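Local atomic coordinates of metal-dependent hydrolase (Lactobacillus plantarum, PDB entry 2F6K), a protein that probably catalyses a metal-dependent decarboxylation of the aminocarboxymuconate semialdehyde type, as a manganese-binding member of the amidohydrolase superfamily. Residues H9-Y15 / L54-P59; L97-Y101 / S127-F132; V121-N126 / V151-E157. The contacts are given in a common frame with arbitrary orientation. Residues are numbered along the deposited sequence.

Contact 1 of 3, residues H9-Y15 / L54-P59; sequences HYLPTSY and LSLSSP. With MN (manganese (II) ion), chain C.
H9 binds manganese through NE2 at 2.3 Å and is held through its other ring nitrogen, ND1. This ND1 donates a hydrogen bond to the backbone O of S55 at 2.9 Å and a weak one to S55 OG, 3.1 Å from ND1. The H9 side chain has chi1 m and chi2 near -64°. The metal also carries two waters, at 2.1 and 2.3 Å. The second lies 2.6 Å from S57 OG. H7, H154 and D266 complete the site. A second polar link lies farther along: Y15 OH donates to P59 O at 2.8 Å, and the peptide bond before P59 is cis. Y15 has chi1 t and sits in the first turn of helix 13-22; P12 holds the N-cap position of this helix. One water accepts from S57 N at 2.9 Å and donates to Y10 O at 2.7 Å. S57, with chi1 t, lays CB over the H9 ring, a CH-pi contact 3.5 Å from the centroid. The CA atoms of H9 and S55, the nearest across the segments, are 5.1 Å apart. L56 (chi1 t, chi2 p) touches both Y15 and P12 with CD1. This CD1 sits over the Y15 ring, 4.0 Å from the centroid, and 3.7 Å from P12 CD. Y10, chi1 p, packs CD2 against L54 CB at 3.8 Å, while its OH bonds to A76 O. The segments run out of the C-terminal ends of the first two barrel strands, 3-9 and 49-55. With ND1 donating to S55 O, H9 has NE2 available for manganese, which is consistent with an ND1-protonated H9 oriented by S55 as a metal ligand.

Contact 2 of 3, residues L97-Y101 / S127-F132; sequences LPIPY and SRGLYF
I99 gives up the most surface here, 63 Å². It has chi1 m and chi2 t and points toward segment 127-132. Its CG2 lies 3.9 Å from S127 CB and 4.5 Å from L130 CD1, and its CD1 meets the ring edge of F132 at CE1, 4.4 Å away. L130 (t, t) points its CB toward the loop and packs beside I99 and P100. The CA atoms of P100 and L130 are 6.8 Å apart, and no hydrogen bond joins the segments. The I99-P100 peptide bond is cis, and P98 centres an inverse gamma turn. The opposing segment holds most of a beta hairpin (strands 126-127 and 130-131) with a type I' turn from S127 to L130, closed by S127 N to L130 O at 2.9 Å and L130 N to S127 O at 3.0 Å. This hairpin follows barrel strand 120-124 and packs on the loop after strand 91-95. G129 has phi 112° and psi -19°, where a side chain would strike the preceding carbonyl. S127, chi1 t, turns its CB toward I99, while its OG bonds to H60. P100 also packs on V136 of a neighbouring subunit.

Contact 3 of 3, residues V121-N126 / V151-E157; sequences VTVPTN and VALHPNE. With MN (manganese (II) ion), chain C.
V123 lays its CG2 against L153 CD2 at 3.5 Å and V151 CG1 at 3.8 Å. V121 CG2 meets V151 CG2 at 3.7 Å. V121 and V123 are m, V151 is t, and L153 is m, t. These four side chains share one face of the sheet, and L144 of helix 138-145 covers V121 and V151. T122, P124, A152 and H154 take the other face. Strands 121-124 and 151-154 run parallel, their axes 4.6 Å apart at closest and crossing at -30°. The register pairs V121 with V151, T122 with A152, V123 with L153 and P124 with H154, with CA-CA distances of 4.6 to 5.1 Å. The ladder runs A152 N to V121 O at 2.9 Å, V123 N to A152 O at 2.8 Å, H154 N to V123 O at 2.8 Å and T125 N to H154 O at 3.0 Å. Beyond the strands, side chains take over. N156 N donates to T125 OG1 at 3.1 Å, and N126 ND2 to E157 O at 3.0 Å. T125 OG1 and N126 ND2 also bond to D179, and N126 OD1 accepts from G129 N. N156 ND2 turns back to H154 O at 3.2 Å, while its OD1 bonds to H60 N. H154, chi1 t and chi2 near -69°, donates from ND1 to P155 O at 3.1 Å. Its NE2 binds manganese at 2.1 Å. This is the TIM-barrel arrangement of the amidohydrolase superfamily: neighbouring parallel strands, with a metal-binding histidine at the C-terminal end of the fifth.

From the N terminus, contact 1 comes first. It joins the end of strand 3-9 and the start of helix 13-22 to the exit of strand 49-55, closing a loop that holds helix 37-46. Contacts 2 and 3 lie wholly later, and their segments alternate along the chain. Contact 2 spans helix 102-114 and strand 120-124; contact 3 closes over the rest of the hairpin, residues 127-131, and helix 138-145. These two touch, with a probable hydrogen bond from F132 N to T125 O at 2.8 Å. Contacts 1 and 3 meet at the manganese, where H9 and H154 converge; the two metal-bound waters belong to both contacts. Contacts 1 and 2 do not touch; their nearest atoms are about 7 Å apart.

Contact 1 of 3, residues H9-Y15 / L54-P59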
loop_
_atom_site.group_PDB
_atom_site.type_symbol
_atom_site.label_atom_id
_atom_site.label_comp_id
_atom_site.label_asym_id
_atom_site.label_seq_id
_atom_site.Cartn_x
_atom_site.Cartn_y
_atom_site.Cartn_z
ATOM N N HIS A 9 -27.922 -10.571 7.622
ATOM C CA HIS A 9 -27.310 -9.767 8.682
ATOM C C HIS A 9 -28.187 -8.913 9.604
ATOM O O HIS A 9 -29.365 -8.657 9.332
ATOM C CB HIS A 9 -26.256 -8.844 8.065
ATOM C CG HIS A 9 -25.255 -9.542 7.197
ATOM N ND1 HIS A 9 -24.375 -10.486 7.680
ATOM C CD2 HIS A 9 -24.976 -9.410 5.877
ATOM C CE1 HIS A 9 -23.598 -10.905 6.696
ATOM N NE2 HIS A 9 -23.940 -10.268 5.590
ATOM N N TYR A 10 -27.570 -8.465 10.697
ATOM C CA TYR A 10 -28.226 -7.603 11.675
ATOM C C TYR A 10 -27.224 -6.520 12.069
ATOM O O TYR A 10 -26.020 -6.702 11.903
ATOM C CB TYR A 10 -28.662 -8.403 12.913
ATOM C CG TYR A 10 -27.539 -9.007 13.737
ATOM C CD1 TYR A 10 -27.321 -8.606 15.054
ATOM C CD2 TYR A 10 -26.708 -9.988 13.206
ATOM C CE1 TYR A 10 -26.302 -9.168 15.826
ATOM C CE2 TYR A 10 -25.685 -10.554 13.972
ATOM C CZ TYR A 10 -25.491 -10.140 15.278
ATOM O OH TYR A 10 -24.489 -10.704 16.033
ATOM N N LEU A 11 -27.714 -5.388 12.567
ATOM C CA LEU A 11 -26.824 -4.299 12.960
ATOM C C LEU A 11 -27.121 -3.742 14.348
ATOM O O LEU A 11 -28.066 -2.978 14.521
ATOM C CB LEU A 11 -26.885 -3.153 11.939
ATOM C CG LEU A 11 -26.268 -3.383 10.551
ATOM C CD1 LEU A 11 -27.166 -4.275 9.709
ATOM C CD2 LEU A 11 -26.078 -2.055 9.852
ATOM N N PRO A 12 -26.325 -4.137 15.360
ATOM C CA PRO A 12 -26.514 -3.654 16.734
ATOM C C PRO A 12 -26.377 -2.127 16.734
ATOM O O PRO A 12 -25.626 -1.561 15.932
ATOM C CB PRO A 12 -25.370 -4.324 17.496
ATOM C CG PRO A 12 -25.195 -5.619 16.771
ATOM C CD PRO A 12 -25.279 -5.177 15.313
ATOM N N THR A 13 -27.090 -1.451 17.624
ATOM C CA THR A 13 -27.007 -0.001 17.650
ATOM C C THR A 13 -25.587 0.481 17.923
ATOM O O THR A 13 -25.141 1.462 17.327
ATOM C CB THR A 13 -27.978 0.597 18.685
ATOM O OG1 THR A 13 -27.835 -0.095 19.927
ATOM C CG2 THR A 13 -29.413 0.465 18.204
ATOM N N SER A 14 -24.869 -0.213 18.803
ATOM C CA SER A 14 -23.497 0.167 19.129
ATOM C C SER A 14 -22.600 0.017 17.910
ATOM O O SER A 14 -21.641 0.764 17.742
ATOM C CB SER A 14 -22.950 -0.700 20.271
ATOM O OG SER A 14 -22.971 -2.079 19.937
ATOM N N TYR A 15 -22.905 -0.963 17.068
ATOM C CA TYR A 15 -22.129 -1.198 15.855
ATOM C C TYR A 15 -22.365 -0.050 14.869
ATOM O O TYR A 15 -21.427 0.442 14.238
ATOM C CB TYR A 15 -22.547 -2.526 15.222
ATOM C CG TYR A 15 -21.890 -2.825 13.895
ATOM C CD1 TYR A 15 -20.527 -3.106 13.815
ATOM C CD2 TYR A 15 -22.635 -2.840 12.720
ATOM C CE1 TYR A 15 -19.922 -3.397 12.596
ATOM C CE2 TYR A 15 -22.043 -3.132 11.497
ATOM C CZ TYR A 15 -20.687 -3.413 11.439
ATOM O OH TYR A 15 -20.104 -3.739 10.229
ATOM N N LEU A 54 -28.417 -15.469 11.636
ATOM C CA LEU A 54 -27.861 -14.124 11.628
ATOM C C LEU A 54 -26.360 -14.037 11.904
ATOM O O LEU A 54 -25.792 -14.844 12.646
ATOM C CB LEU A 54 -28.615 -13.260 12.638
ATOM C CG LEU A 54 -30.109 -13.076 12.358
ATOM C CD1 LEU A 54 -30.776 -12.483 13.577
ATOM C CD2 LEU A 54 -30.319 -12.176 11.135
ATOM N N SER A 55 -25.720 -13.047 11.286
ATOM C CA SER A 55 -24.296 -12.815 11.469
ATOM C C SER A 55 -23.995 -11.340 11.248
ATOM O O SER A 55 -24.724 -10.643 10.537
ATOM C CB SER A 55 -23.474 -13.647 10.483
ATOM O OG SER A 55 -23.563 -13.111 9.178
ATOM N N LEU A 56 -22.919 -10.867 11.863
ATOM C CA LEU A 56 -22.510 -9.476 11.723
ATOM C C LEU A 56 -21.733 -9.369 10.413
ATOM O O LEU A 56 -20.843 -10.181 10.141
ATOM C CB LEU A 56 -21.630 -9.075 12.909
ATOM C CG LEU A 56 -21.297 -7.599 13.117
ATOM C CD1 LEU A 56 -22.564 -6.829 13.475
ATOM C CD2 LEU A 56 -20.276 -7.465 14.227
ATOM N N SER A 57 -22.084 -8.380 9.596
ATOM C CA SER A 57 -21.424 -8.166 8.305
ATOM C C SER A 57 -20.138 -7.351 8.467
ATOM O O SER A 57 -19.713 -7.060 9.584
ATOM C CB SER A 57 -22.379 -7.431 7.356
ATOM O OG SER A 57 -21.796 -7.228 6.077
ATOM N N SER A 58 -19.513 -6.988 7.353
ATOM C CA SER A 58 -18.301 -6.189 7.419
ATOM C C SER A 58 -18.739 -4.743 7.258
ATOM O O SER A 58 -19.838 -4.483 6.776
ATOM C CB SER A 58 -17.331 -6.573 6.297
ATOM O OG SER A 58 -17.831 -6.207 5.026
ATOM N N PRO A 59 -17.881 -3.782 7.637
ATOM C CA PRO A 59 -16.526 -3.937 8.190
ATOM C C PRO A 59 -16.500 -4.610 9.556
ATOM O O PRO A 59 -17.419 -4.441 10.351
ATOM C CB PRO A 59 -16.012 -2.495 8.280
ATOM C CG PRO A 59 -16.897 -1.726 7.332
ATOM C CD PRO A 59 -18.240 -2.358 7.545
HETATM MN MN MN C . -22.878 -10.331 3.579
HETATM O O HOH W 1 -24.212 -6.421 9.939
HETATM O O HOH W 2 -21.915 -12.126 14.600
HETATM O O HOH W 3 -22.869 -8.049 3.901
HETATM O O HOH W 4 -22.065 -9.921 1.702
#

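Contact 2 of 3, residues L97-Y101 / S127-F132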
loop_
_atom_site.group_PDB
_atom_site.type_symbol
_atom_site.label_atom_id
_atom_site.label_comp_id
_atom_site.label_asym_id
_atom_site.label_seq_id
_atom_site.Cartn_x
_atom_site.Cartn_y
_atom_site.Cartn_z
ATOM N N LEU A 97 -15.930 -12.604 16.533
ATOM C CA LEU A 97 -14.765 -12.796 17.383
ATOM C C LEU A 97 -13.912 -11.534 17.455
ATOM O O LEU A 97 -13.720 -10.841 16.453
ATOM C CB LEU A 97 -13.918 -13.958 16.859
ATOM C CG LEU A 97 -14.609 -15.312 16.694
ATOM C CD1 LEU A 97 -13.599 -16.333 16.190
ATOM C CD2 LEU A 97 -15.195 -15.765 18.012
ATOM N N PRO A 98 -13.377 -11.230 18.646
ATOM C CA PRO A 98 -12.540 -10.046 18.855
ATOM C C PRO A 98 -11.163 -10.158 18.204
ATOM O O PRO A 98 -10.141 -9.844 18.818
ATOM C CB PRO A 98 -12.474 -9.944 20.375
ATOM C CG PRO A 98 -12.447 -11.376 20.783
ATOM C CD PRO A 98 -13.518 -11.994 19.896
ATOM N N ILE A 99 -11.136 -10.629 16.963
ATOM C CA ILE A 99 -9.889 -10.737 16.219
ATOM C C ILE A 99 -9.399 -9.299 16.051
ATOM O O ILE A 99 -10.220 -8.385 15.928
ATOM C CB ILE A 99 -10.140 -11.387 14.850
ATOM C CG1 ILE A 99 -10.414 -12.887 15.050
ATOM C CG2 ILE A 99 -8.967 -11.131 13.910
ATOM C CD1 ILE A 99 -10.766 -13.639 13.777
ATOM N N PRO A 100 -8.073 -9.071 15.998
ATOM C CA PRO A 100 -6.898 -9.945 16.064
ATOM C C PRO A 100 -6.361 -10.306 17.444
ATOM O O PRO A 100 -5.188 -10.650 17.568
ATOM C CB PRO A 100 -5.866 -9.147 15.298
ATOM C CG PRO A 100 -6.108 -7.768 15.866
ATOM C CD PRO A 100 -7.641 -7.669 15.813
ATOM N N TYR A 101 -7.183 -10.227 18.481
ATOM C CA TYR A 101 -6.696 -10.539 19.818
ATOM C C TYR A 101 -6.902 -12.016 20.110
ATOM O O TYR A 101 -7.930 -12.416 20.650
ATOM C CB TYR A 101 -7.420 -9.650 20.824
ATOM C CG TYR A 101 -7.324 -8.182 20.449
ATOM C CD1 TYR A 101 -6.097 -7.510 20.487
ATOM C CD2 TYR A 101 -8.441 -7.481 19.986
ATOM C CE1 TYR A 101 -5.987 -6.186 20.071
ATOM C CE2 TYR A 101 -8.339 -6.157 19.568
ATOM C CZ TYR A 101 -7.111 -5.520 19.611
ATOM O OH TYR A 101 -6.997 -4.215 19.197
ATOM N N SER A 127 -9.011 -8.684 9.031
ATOM C CA SER A 127 -9.382 -7.644 9.971
ATOM C C SER A 127 -8.209 -6.691 9.967
ATOM O O SER A 127 -7.150 -7.004 10.506
ATOM C CB SER A 127 -9.594 -8.234 11.366
ATOM O OG SER A 127 -9.980 -7.231 12.292
ATOM N N ARG A 128 -8.397 -5.542 9.324
ATOM C CA ARG A 128 -7.347 -4.531 9.209
ATOM C C ARG A 128 -5.989 -5.119 8.836
ATOM O O ARG A 128 -4.961 -4.657 9.327
ATOM C CB ARG A 128 -7.193 -3.722 10.510
ATOM C CG ARG A 128 -8.338 -2.746 10.799
ATOM C CD ARG A 128 -7.984 -1.812 11.960
ATOM N NE ARG A 128 -7.011 -0.785 11.583
ATOM C CZ ARG A 128 -7.322 0.353 10.963
ATOM N NH1 ARG A 128 -8.579 0.617 10.650
ATOM N NH2 ARG A 128 -6.377 1.231 10.657
ATOM N N GLY A 129 -5.974 -6.140 7.985
ATOM C CA GLY A 129 -4.696 -6.698 7.579
ATOM C C GLY A 129 -4.360 -8.097 8.057
ATOM O O GLY A 129 -3.461 -8.737 7.508
ATOM N N LEU A 130 -5.043 -8.572 9.095
ATOM C CA LEU A 130 -4.800 -9.925 9.578
ATOM C C LEU A 130 -5.799 -10.825 8.850
ATOM O O LEU A 130 -6.990 -10.823 9.159
ATOM C CB LEU A 130 -5.009 -10.016 11.094
ATOM C CG LEU A 130 -4.487 -11.311 11.742
ATOM C CD1 LEU A 130 -4.545 -11.201 13.253
ATOM C CD2 LEU A 130 -5.307 -12.497 11.270
ATOM N N TYR A 131 -5.310 -11.579 7.869
ATOM C CA TYR A 131 -6.168 -12.462 7.091
ATOM C C TYR A 131 -6.425 -13.781 7.806
ATOM O O TYR A 131 -5.530 -14.338 8.451
ATOM C CB TYR A 131 -5.558 -12.724 5.702
ATOM C CG TYR A 131 -5.778 -11.580 4.736
ATOM C CD1 TYR A 131 -5.043 -10.398 4.841
ATOM C CD2 TYR A 131 -6.809 -11.632 3.794
ATOM C CE1 TYR A 131 -5.340 -9.292 4.045
ATOM C CE2 TYR A 131 -7.118 -10.530 2.994
ATOM C CZ TYR A 131 -6.385 -9.362 3.130
ATOM O OH TYR A 131 -6.740 -8.242 2.409
ATOM N N PHE A 132 -7.652 -14.282 7.692
ATOM C CA PHE A 132 -7.977 -15.526 8.354
ATOM C C PHE A 132 -7.034 -16.590 7.820
ATOM O O PHE A 132 -6.632 -16.547 6.662
ATOM C CB PHE A 132 -9.424 -15.916 8.096
ATOM C CG PHE A 132 -9.977 -16.856 9.123
ATOM C CD1 PHE A 132 -10.098 -16.454 10.457
ATOM C CD2 PHE A 132 -10.370 -18.145 8.771
ATOM C CE1 PHE A 132 -10.605 -17.329 11.426
ATOM C CE2 PHE A 132 -10.876 -19.026 9.731
ATOM C CZ PHE A 132 -10.994 -18.616 11.060
#

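Contact 3 of 3, residues V121-N126 / V151-E157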
loop_
_atom_site.group_PDB
_atom_site.type_symbol
_atom_site.label_atom_id
_atom_site.label_comp_id
_atom_site.label_asym_id
_atom_site.label_seq_id
_atom_site.Cartn_x
_atom_site.Cartn_y
_atom_site.Cartn_z
ATOM N N VAL A 121 -19.467 -19.519 14.443
ATOM C CA VAL A 121 -18.899 -18.184 14.401
ATOM C C VAL A 121 -18.783 -17.640 12.985
ATOM O O VAL A 121 -18.809 -18.390 12.003
ATOM C CB VAL A 121 -17.482 -18.142 15.036
ATOM C CG1 VAL A 121 -17.535 -18.629 16.470
ATOM C CG2 VAL A 121 -16.517 -18.981 14.218
ATOM N N THR A 122 -18.681 -16.318 12.896
ATOM C CA THR A 122 -18.500 -15.650 11.620
ATOM C C THR A 122 -17.188 -14.899 11.768
ATOM O O THR A 122 -16.928 -14.316 12.818
ATOM C CB THR A 122 -19.634 -14.648 11.301
ATOM O OG1 THR A 122 -19.309 -13.945 10.094
ATOM C CG2 THR A 122 -19.810 -13.644 12.408
ATOM N N VAL A 123 -16.357 -14.930 10.735
ATOM C CA VAL A 123 -15.075 -14.244 10.795
ATOM C C VAL A 123 -14.783 -13.449 9.524
ATOM O O VAL A 123 -15.224 -13.809 8.422
ATOM C CB VAL A 123 -13.914 -15.253 11.048
ATOM C CG1 VAL A 123 -14.143 -15.975 12.366
ATOM C CG2 VAL A 123 -13.816 -16.269 9.899
ATOM N N PRO A 124 -14.036 -12.349 9.662
ATOM C CA PRO A 124 -13.697 -11.520 8.508
ATOM C C PRO A 124 -12.548 -12.143 7.739
ATOM O O PRO A 124 -11.624 -12.692 8.343
ATOM C CB PRO A 124 -13.298 -10.199 9.152
ATOM C CG PRO A 124 -12.600 -10.653 10.394
ATOM C CD PRO A 124 -13.523 -11.750 10.908
ATOM N N THR A 125 -12.604 -12.067 6.412
ATOM C CA THR A 125 -11.535 -12.611 5.591
ATOM C C THR A 125 -10.251 -11.976 6.087
ATOM O O THR A 125 -9.207 -12.623 6.138
ATOM C CB THR A 125 -11.745 -12.274 4.114
ATOM O OG1 THR A 125 -12.132 -10.900 3.992
ATOM C CG2 THR A 125 -12.832 -13.168 3.518
ATOM N N ASN A 126 -10.335 -10.702 6.461
ATOM C CA ASN A 126 -9.180 -9.986 7.006
ATOM C C ASN A 126 -9.691 -8.878 7.909
ATOM O O ASN A 126 -10.702 -8.234 7.607
ATOM C CB ASN A 126 -8.310 -9.387 5.895
ATOM C CG ASN A 126 -8.615 -7.920 5.636
ATOM O OD1 ASN A 126 -8.260 -7.043 6.429
ATOM N ND2 ASN A 126 -9.279 -7.648 4.524
ATOM N N VAL A 151 -17.649 -22.270 10.753
ATOM C CA VAL A 151 -16.949 -21.001 10.650
ATOM C C VAL A 151 -17.301 -20.374 9.306
ATOM O O VAL A 151 -16.922 -20.885 8.248
ATOM C CB VAL A 151 -15.428 -21.196 10.743
ATOM C CG1 VAL A 151 -14.723 -19.906 10.418
ATOM C CG2 VAL A 151 -15.047 -21.652 12.144
ATOM N N ALA A 152 -18.046 -19.276 9.346
ATOM C CA ALA A 152 -18.445 -18.599 8.116
ATOM C C ALA A 152 -17.586 -17.377 7.847
ATOM O O ALA A 152 -17.576 -16.429 8.641
ATOM C CB ALA A 152 -19.914 -18.188 8.191
ATOM N N LEU A 153 -16.862 -17.411 6.730
ATOM C CA LEU A 153 -16.017 -16.295 6.330
ATOM C C LEU A 153 -16.899 -15.209 5.737
ATOM O O LEU A 153 -17.903 -15.501 5.080
ATOM C CB LEU A 153 -15.018 -16.710 5.243
ATOM C CG LEU A 153 -14.005 -17.834 5.441
ATOM C CD1 LEU A 153 -13.038 -17.843 4.250
ATOM C CD2 LEU A 153 -13.238 -17.630 6.732
ATOM N N HIS A 154 -16.551 -13.957 5.991
ATOM C CA HIS A 154 -17.291 -12.867 5.377
ATOM C C HIS A 154 -16.260 -11.890 4.837
ATOM O O HIS A 154 -15.379 -11.412 5.560
ATOM C CB HIS A 154 -18.249 -12.163 6.338
ATOM C CG HIS A 154 -19.286 -11.351 5.629
ATOM N ND1 HIS A 154 -18.983 -10.200 4.931
ATOM C CD2 HIS A 154 -20.612 -11.565 5.440
ATOM C CE1 HIS A 154 -20.075 -9.742 4.344
ATOM N NE2 HIS A 154 -21.077 -10.552 4.636
ATOM N N PRO A 155 -16.359 -11.583 3.541
ATOM C CA PRO A 155 -15.403 -10.663 2.928
ATOM C C PRO A 155 -15.402 -9.256 3.496
ATOM O O PRO A 155 -16.439 -8.717 3.891
ATOM C CB PRO A 155 -15.795 -10.699 1.448
ATOM C CG PRO A 155 -17.282 -10.859 1.515
ATOM C CD PRO A 155 -17.460 -11.905 2.610
ATOM N N ASN A 156 -14.203 -8.692 3.553
ATOM C CA ASN A 156 -13.990 -7.326 3.991
ATOM C C ASN A 156 -13.160 -6.678 2.892
ATOM O O ASN A 156 -12.588 -7.373 2.040
ATOM C CB ASN A 156 -13.206 -7.275 5.298
ATOM C CG ASN A 156 -14.098 -7.348 6.515
ATOM O OD1 ASN A 156 -14.024 -6.493 7.397
ATOM N ND2 ASN A 156 -14.951 -8.374 6.573
ATOM N N GLU A 157 -13.095 -5.352 2.903
ATOM C CA GLU A 157 -12.304 -4.637 1.917
ATOM C C GLU A 157 -10.871 -5.123 2.059
ATOM O O GLU A 157 -10.365 -5.242 3.169
ATOM C CB GLU A 157 -12.365 -3.130 2.182
ATOM C CG GLU A 157 -11.269 -2.334 1.483
ATOM C CD GLU A 157 -11.450 -0.830 1.626
ATOM O OE1 GLU A 157 -11.873 -0.386 2.719
ATOM O OE2 GLU A 157 -11.164 -0.098 0.649
HETATM MN MN MN C . -22.878 -10.331 3.579
HETATM O O HOH W 5 -9.372 -4.218 6.238
HETATM O O HOH W 4 -22.065 -9.921 1.702
HETATM O O HOH W 3 -22.869 -8.049 3.901
#